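Local coordinates for uncharacterized protein gp49 (Pseudomonas phage YuA, PDB 3PES) that is of unknown function, a small phage protein in which a three-stranded antiparallel sheet is packed against a C-terminal helix, at residues 8-19 against 70-81. Residues are numbered along the deposited sequence; the frame is centred on the assembly and turned at random.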
loop_
_atom_site.group_PDB
_atom_site.type_symbol
_atom_site.label_atom_id
_atom_site.label_comp_id
_atom_site.label_asym_id
_atom_site.label_seq_id
_atom_site.Cartn_x
_atom_site.Cartn_y
_atom_site.Cartn_z
ATOM N N PHE A 8 -5.933 0.002 -8.221
ATOM C CA PHE A 8 -5.124 -0.479 -9.327
ATOM C C PHE A 8 -5.273 -1.982 -9.501
ATOM O O PHE A 8 -5.548 -2.710 -8.549
ATOM C CB PHE A 8 -3.650 -0.073 -9.180
ATOM C CG PHE A 8 -2.971 -0.592 -7.936
ATOM C CD1 PHE A 8 -2.219 -1.769 -7.972
ATOM C CD2 PHE A 8 -3.036 0.123 -6.737
ATOM C CE1 PHE A 8 -1.565 -2.242 -6.823
ATOM C CE2 PHE A 8 -2.369 -0.338 -5.593
ATOM C CZ PHE A 8 -1.639 -1.521 -5.638
ATOM N N GLU A 9 -5.108 -2.440 -10.738
ATOM C CA GLU A 9 -5.154 -3.863 -11.032
ATOM C C GLU A 9 -3.862 -4.538 -10.569
ATOM O O GLU A 9 -2.758 -4.003 -10.753
ATOM C CB GLU A 9 -5.390 -4.093 -12.530
ATOM N N ASP A 10 -4.005 -5.696 -9.932
ATOM C CA ASP A 10 -2.868 -6.492 -9.531
ATOM C C ASP A 10 -3.331 -7.943 -9.523
ATOM O O ASP A 10 -4.288 -8.295 -10.224
ATOM C CB ASP A 10 -2.311 -6.039 -8.167
ATOM C CG ASP A 10 -0.795 -6.236 -8.060
ATOM O OD1 ASP A 10 -0.050 -5.225 -8.107
ATOM O OD2 ASP A 10 -0.342 -7.401 -7.966
ATOM N N ARG A 11 -2.631 -8.787 -8.778
ATOM C CA ARG A 11 -2.963 -10.201 -8.671
ATOM C C ARG A 11 -2.752 -10.622 -7.238
ATOM O O ARG A 11 -1.928 -10.026 -6.539
ATOM C CB ARG A 11 -2.088 -11.053 -9.604
ATOM C CG ARG A 11 -2.239 -10.684 -11.077
ATOM C CD ARG A 11 -1.528 -11.628 -12.029
ATOM N NE ARG A 11 -1.853 -11.286 -13.414
ATOM C CZ ARG A 11 -2.733 -11.932 -14.176
ATOM N NH1 ARG A 11 -3.381 -12.993 -13.713
ATOM N NH2 ARG A 11 -2.957 -11.521 -15.415
ATOM N N VAL A 12 -3.511 -11.625 -6.804
ATOM C CA VAL A 12 -3.250 -12.313 -5.547
ATOM C C VAL A 12 -2.994 -13.759 -5.923
ATOM O O VAL A 12 -3.857 -14.416 -6.498
ATOM C CB VAL A 12 -4.421 -12.196 -4.564
ATOM C CG1 VAL A 12 -4.235 -13.148 -3.381
ATOM C CG2 VAL A 12 -4.553 -10.755 -4.084
ATOM N N ALA A 13 -1.782 -14.226 -5.631
ATOM C CA ALA A 13 -1.342 -15.557 -6.027
ATOM C C ALA A 13 -1.744 -15.865 -7.485
ATOM O O ALA A 13 -2.273 -16.927 -7.801
ATOM C CB ALA A 13 -1.856 -16.616 -5.037
ATOM N N GLY A 14 -1.501 -14.900 -8.361
ATOM C CA GLY A 14 -1.725 -15.074 -9.791
ATOM C C GLY A 14 -3.133 -14.827 -10.300
ATOM O O GLY A 14 -3.365 -14.863 -11.505
ATOM N N ILE A 15 -4.071 -14.579 -9.396
ATOM C CA ILE A 15 -5.467 -14.354 -9.769
ATOM C C ILE A 15 -5.733 -12.852 -9.875
ATOM O O ILE A 15 -5.476 -12.123 -8.920
ATOM C CB ILE A 15 -6.422 -14.981 -8.741
ATOM C CG1 ILE A 15 -6.167 -16.484 -8.650
ATOM C CG2 ILE A 15 -7.875 -14.709 -9.115
ATOM C CD1 ILE A 15 -6.794 -17.113 -7.447
ATOM N N PRO A 16 -6.259 -12.382 -11.027
ATOM C CA PRO A 16 -6.493 -10.939 -11.210
ATOM C C PRO A 16 -7.440 -10.353 -10.171
ATOM O O PRO A 16 -8.437 -10.974 -9.808
ATOM C CB PRO A 16 -7.140 -10.855 -12.597
ATOM C CG PRO A 16 -6.726 -12.072 -13.279
ATOM C CD PRO A 16 -6.555 -13.140 -12.256
ATOM N N CYS A 17 -7.122 -9.150 -9.704
ATOM C CA CYS A 17 -7.971 -8.464 -8.748
ATOM C C CYS A 17 -7.743 -6.981 -8.838
ATOM O O CYS A 17 -6.931 -6.515 -9.633
ATOM C CB CYS A 17 -7.659 -8.918 -7.332
ATOM S SG CYS A 17 -5.986 -8.488 -6.771
ATOM N N LEU A 18 -8.477 -6.251 -8.011
ATOM C CA LEU A 18 -8.268 -4.844 -7.810
ATOM C C LEU A 18 -7.729 -4.666 -6.400
ATOM O O LEU A 18 -8.204 -5.296 -5.445
ATOM C CB LEU A 18 -9.594 -4.118 -7.962
ATOM C CG LEU A 18 -9.688 -2.668 -8.362
ATOM C CD1 LEU A 18 -8.985 -2.412 -9.680
ATOM C CD2 LEU A 18 -11.158 -2.351 -8.496
ATOM N N ILE A 19 -6.732 -3.809 -6.266
ATOM C CA ILE A 19 -6.290 -3.363 -4.946
ATOM C C ILE A 19 -6.870 -1.964 -4.737
ATOM O O ILE A 19 -6.682 -1.071 -5.564
ATOM C CB ILE A 19 -4.742 -3.337 -4.834
ATOM C CG1 ILE A 19 -4.151 -4.734 -5.108
ATOM C CG2 ILE A 19 -4.296 -2.786 -3.460
ATOM C CD1 ILE A 19 -4.642 -5.871 -4.243
ATOM N N GLU A 70 2.755 -12.333 -0.256
ATOM C CA GLU A 70 1.920 -11.519 -1.122
ATOM C C GLU A 70 1.566 -10.182 -0.485
ATOM O O GLU A 70 1.564 -9.141 -1.160
ATOM C CB GLU A 70 0.668 -12.301 -1.513
ATOM C CG GLU A 70 0.902 -13.292 -2.653
ATOM C CD GLU A 70 1.245 -12.611 -3.977
ATOM O OE1 GLU A 70 2.445 -12.343 -4.210
ATOM O OE2 GLU A 70 0.325 -12.358 -4.796
ATOM N N ARG A 71 1.276 -10.192 0.814
ATOM C CA ARG A 71 0.955 -8.951 1.501
ATOM C C ARG A 71 2.137 -7.993 1.431
ATOM O O ARG A 71 1.953 -6.800 1.261
ATOM C CB ARG A 71 0.519 -9.214 2.946
ATOM C CG ARG A 71 -0.823 -9.942 3.063
ATOM C CD ARG A 71 -1.134 -10.290 4.520
ATOM N NE ARG A 71 -2.287 -11.178 4.664
ATOM C CZ ARG A 71 -3.530 -10.762 4.845
ATOM N NH1 ARG A 71 -3.791 -9.460 4.897
ATOM N NH2 ARG A 71 -4.509 -11.659 4.967
ATOM N N GLU A 72 3.353 -8.523 1.601
ATOM C CA GLU A 72 4.547 -7.694 1.567
ATOM C C GLU A 72 4.774 -7.108 0.162
ATOM O O GLU A 72 5.076 -5.923 0.008
ATOM C CB GLU A 72 5.744 -8.506 2.021
ATOM C CG GLU A 72 7.039 -7.745 2.024
ATOM C CD GLU A 72 8.190 -8.592 2.494
ATOM O OE1 GLU A 72 8.040 -9.834 2.571
ATOM O OE2 GLU A 72 9.256 -8.021 2.777
ATOM N N ARG A 73 4.583 -7.932 -0.863
ATOM C CA ARG A 73 4.716 -7.481 -2.248
ATOM C C ARG A 73 3.677 -6.414 -2.578
ATOM O O ARG A 73 3.996 -5.382 -3.144
ATOM C CB ARG A 73 4.578 -8.669 -3.205
ATOM C CG ARG A 73 4.781 -8.286 -4.673
ATOM C CD ARG A 73 4.453 -9.444 -5.641
ATOM N NE ARG A 73 3.045 -9.862 -5.612
ATOM C CZ ARG A 73 2.031 -9.199 -6.174
ATOM N NH1 ARG A 73 2.225 -8.029 -6.775
ATOM N NH2 ARG A 73 0.806 -9.686 -6.067
ATOM N N ILE A 74 2.432 -6.644 -2.193
ATOM C CA ILE A 74 1.387 -5.657 -2.465
ATOM C C ILE A 74 1.582 -4.375 -1.638
ATOM O O ILE A 74 1.312 -3.276 -2.129
ATOM C CB ILE A 74 -0.020 -6.274 -2.313
ATOM C CG1 ILE A 74 -0.224 -7.368 -3.369
ATOM C CG2 ILE A 74 -1.086 -5.199 -2.461
ATOM C CD1 ILE A 74 -1.421 -8.291 -3.071
ATOM N N ASP A 75 2.085 -4.496 -0.407
ATOM C CA ASP A 75 2.426 -3.302 0.370
ATOM C C ASP A 75 3.339 -2.398 -0.471
ATOM O O ASP A 75 3.154 -1.175 -0.530
ATOM C CB ASP A 75 3.203 -3.666 1.633
ATOM C CG ASP A 75 2.327 -4.113 2.790
ATOM O OD1 ASP A 75 1.096 -3.998 2.718
ATOM O OD2 ASP A 75 2.912 -4.565 3.803
ATOM N N GLN A 76 4.344 -2.992 -1.113
ATOM C CA GLN A 76 5.252 -2.197 -1.914
ATOM C C GLN A 76 4.612 -1.645 -3.185
ATOM O O GLN A 76 4.913 -0.524 -3.592
ATOM C CB GLN A 76 6.516 -2.995 -2.247
ATOM C CG GLN A 76 7.561 -2.140 -2.978
ATOM C CD GLN A 76 8.169 -1.112 -2.058
ATOM O OE1 GLN A 76 8.624 -1.456 -0.969
ATOM N NE2 GLN A 76 8.205 0.153 -2.492
ATOM N N ALA A 77 3.730 -2.422 -3.802
ATOM C CA ALA A 77 2.948 -1.955 -4.945
ATOM C C ALA A 77 2.091 -0.742 -4.575
ATOM O O ALA A 77 1.962 0.210 -5.359
ATOM C CB ALA A 77 2.088 -3.101 -5.482
ATOM N N VAL A 78 1.490 -0.780 -3.388
ATOM C CA VAL A 78 0.717 0.353 -2.892
ATOM C C VAL A 78 1.620 1.564 -2.648
ATOM O O VAL A 78 1.281 2.669 -3.042
ATOM C CB VAL A 78 -0.082 -0.045 -1.624
ATOM C CG1 VAL A 78 -0.752 1.160 -0.971
ATOM C CG2 VAL A 78 -1.121 -1.092 -1.998
ATOM N N PHE A 79 2.762 1.361 -1.999
ATOM C CA PHE A 79 3.707 2.467 -1.835
ATOM C C PHE A 79 4.070 3.102 -3.186
ATOM O O PHE A 79 4.035 4.323 -3.338
ATOM C CB PHE A 79 4.961 1.963 -1.112
ATOM C CG PHE A 79 5.990 3.041 -0.816
ATOM C CD1 PHE A 79 6.126 3.568 0.457
ATOM C CD2 PHE A 79 6.841 3.503 -1.816
ATOM C CE1 PHE A 79 7.078 4.570 0.724
ATOM C CE2 PHE A 79 7.791 4.478 -1.545
ATOM C CZ PHE A 79 7.911 5.003 -0.274
ATOM N N ASP A 80 4.403 2.270 -4.165
ATOM C CA ASP A 80 4.845 2.795 -5.445
ATOM C C ASP A 80 3.703 3.549 -6.133
ATOM O O ASP A 80 3.916 4.590 -6.726
ATOM C CB ASP A 80 5.343 1.662 -6.345
ATOM C CG ASP A 80 6.638 1.037 -5.853
ATOM O OD1 ASP A 80 7.357 1.617 -5.001
ATOM O OD2 ASP A 80 6.940 -0.062 -6.352
ATOM N N ARG A 81 2.476 3.048 -6.018
ATOM C CA ARG A 81 1.320 3.740 -6.596
ATOM C C ARG A 81 1.088 5.085 -5.902
ATOM O O ARG A 81 0.870 6.102 -6.566
ATOM C CB ARG A 81 0.078 2.838 -6.501
ATOM C CG ARG A 81 -1.234 3.517 -6.861
ATOM C CD ARG A 81 -1.253 4.188 -8.229
ATOM N NE ARG A 81 -2.520 4.901 -8.418
ATOM C CZ ARG A 81 -2.773 6.116 -7.931
ATOM N NH1 ARG A 81 -1.868 6.788 -7.223
ATOM N NH2 ARG A 81 -3.954 6.661 -8.140
HETATM O O HOH W 1 0.446 -12.964 -7.642
#
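Arg73 of the helix reaches over to the edge strand and binds Asp10 end-on, showing how one guanidinium can bind two carboxylates, and weakly a carbonyl, through its edges. NH1 donates to Asp10 OD2 at 2.9 Å, and NH2 meets the same oxygen at a longer distance, both on its syn side but tilted out of the carboxylate plane. The Arg11 backbone N takes the anti side of that OD2, so three N-H groups converge on one atom and fix the carboxylate's rotation. Along its other edge Arg73 grips Glu70 side-on, NE to OE1 in a nearly straight bond (179°) and NH2 to OE2. A sharp bend at chi3 (64°) turns the guanidinium so that NE and NH2 face Glu70 while its NH1/NH2 end faces the strand. NH2 also has a weak bond, 2.8 Å long, to Arg11 O.

Glu70 in turn grasps the hairpin's turn: Ala13 N donates to Glu70 OE2 at 2.9 Å, approaching from the face of the carboxylate opposite Arg73 NH2. A water accepts from Gly14 N and donates to OE2, adding a second link to the type I' turn from Val12 to Ile15.

These polar ties border a two-layer alpha+beta packing, in which helix 68-82 packs on one side of the antiparallel sheet, its 70-81 segment running nearly antiparallel to strand 8-12 (169° between the short axes).

Farther along the interface, the apolar contacts begin with Phe8, whose ring turns its edge to Val78 CG2, 3.7 Å from CZ, while CE1 lies 4.0 Å from Ala77 CB. Arg81 lays its CG 3.8 Å from Phe8 CD2. Ile19 CB sits over one face of the ring, offset toward its rim, and CD1 extends to Ile74 CG2, 4.0 Å away. Ile74 and Val78 also touch Trp49 of strand 46-52, carrying the hydrophobic layer across the sheet.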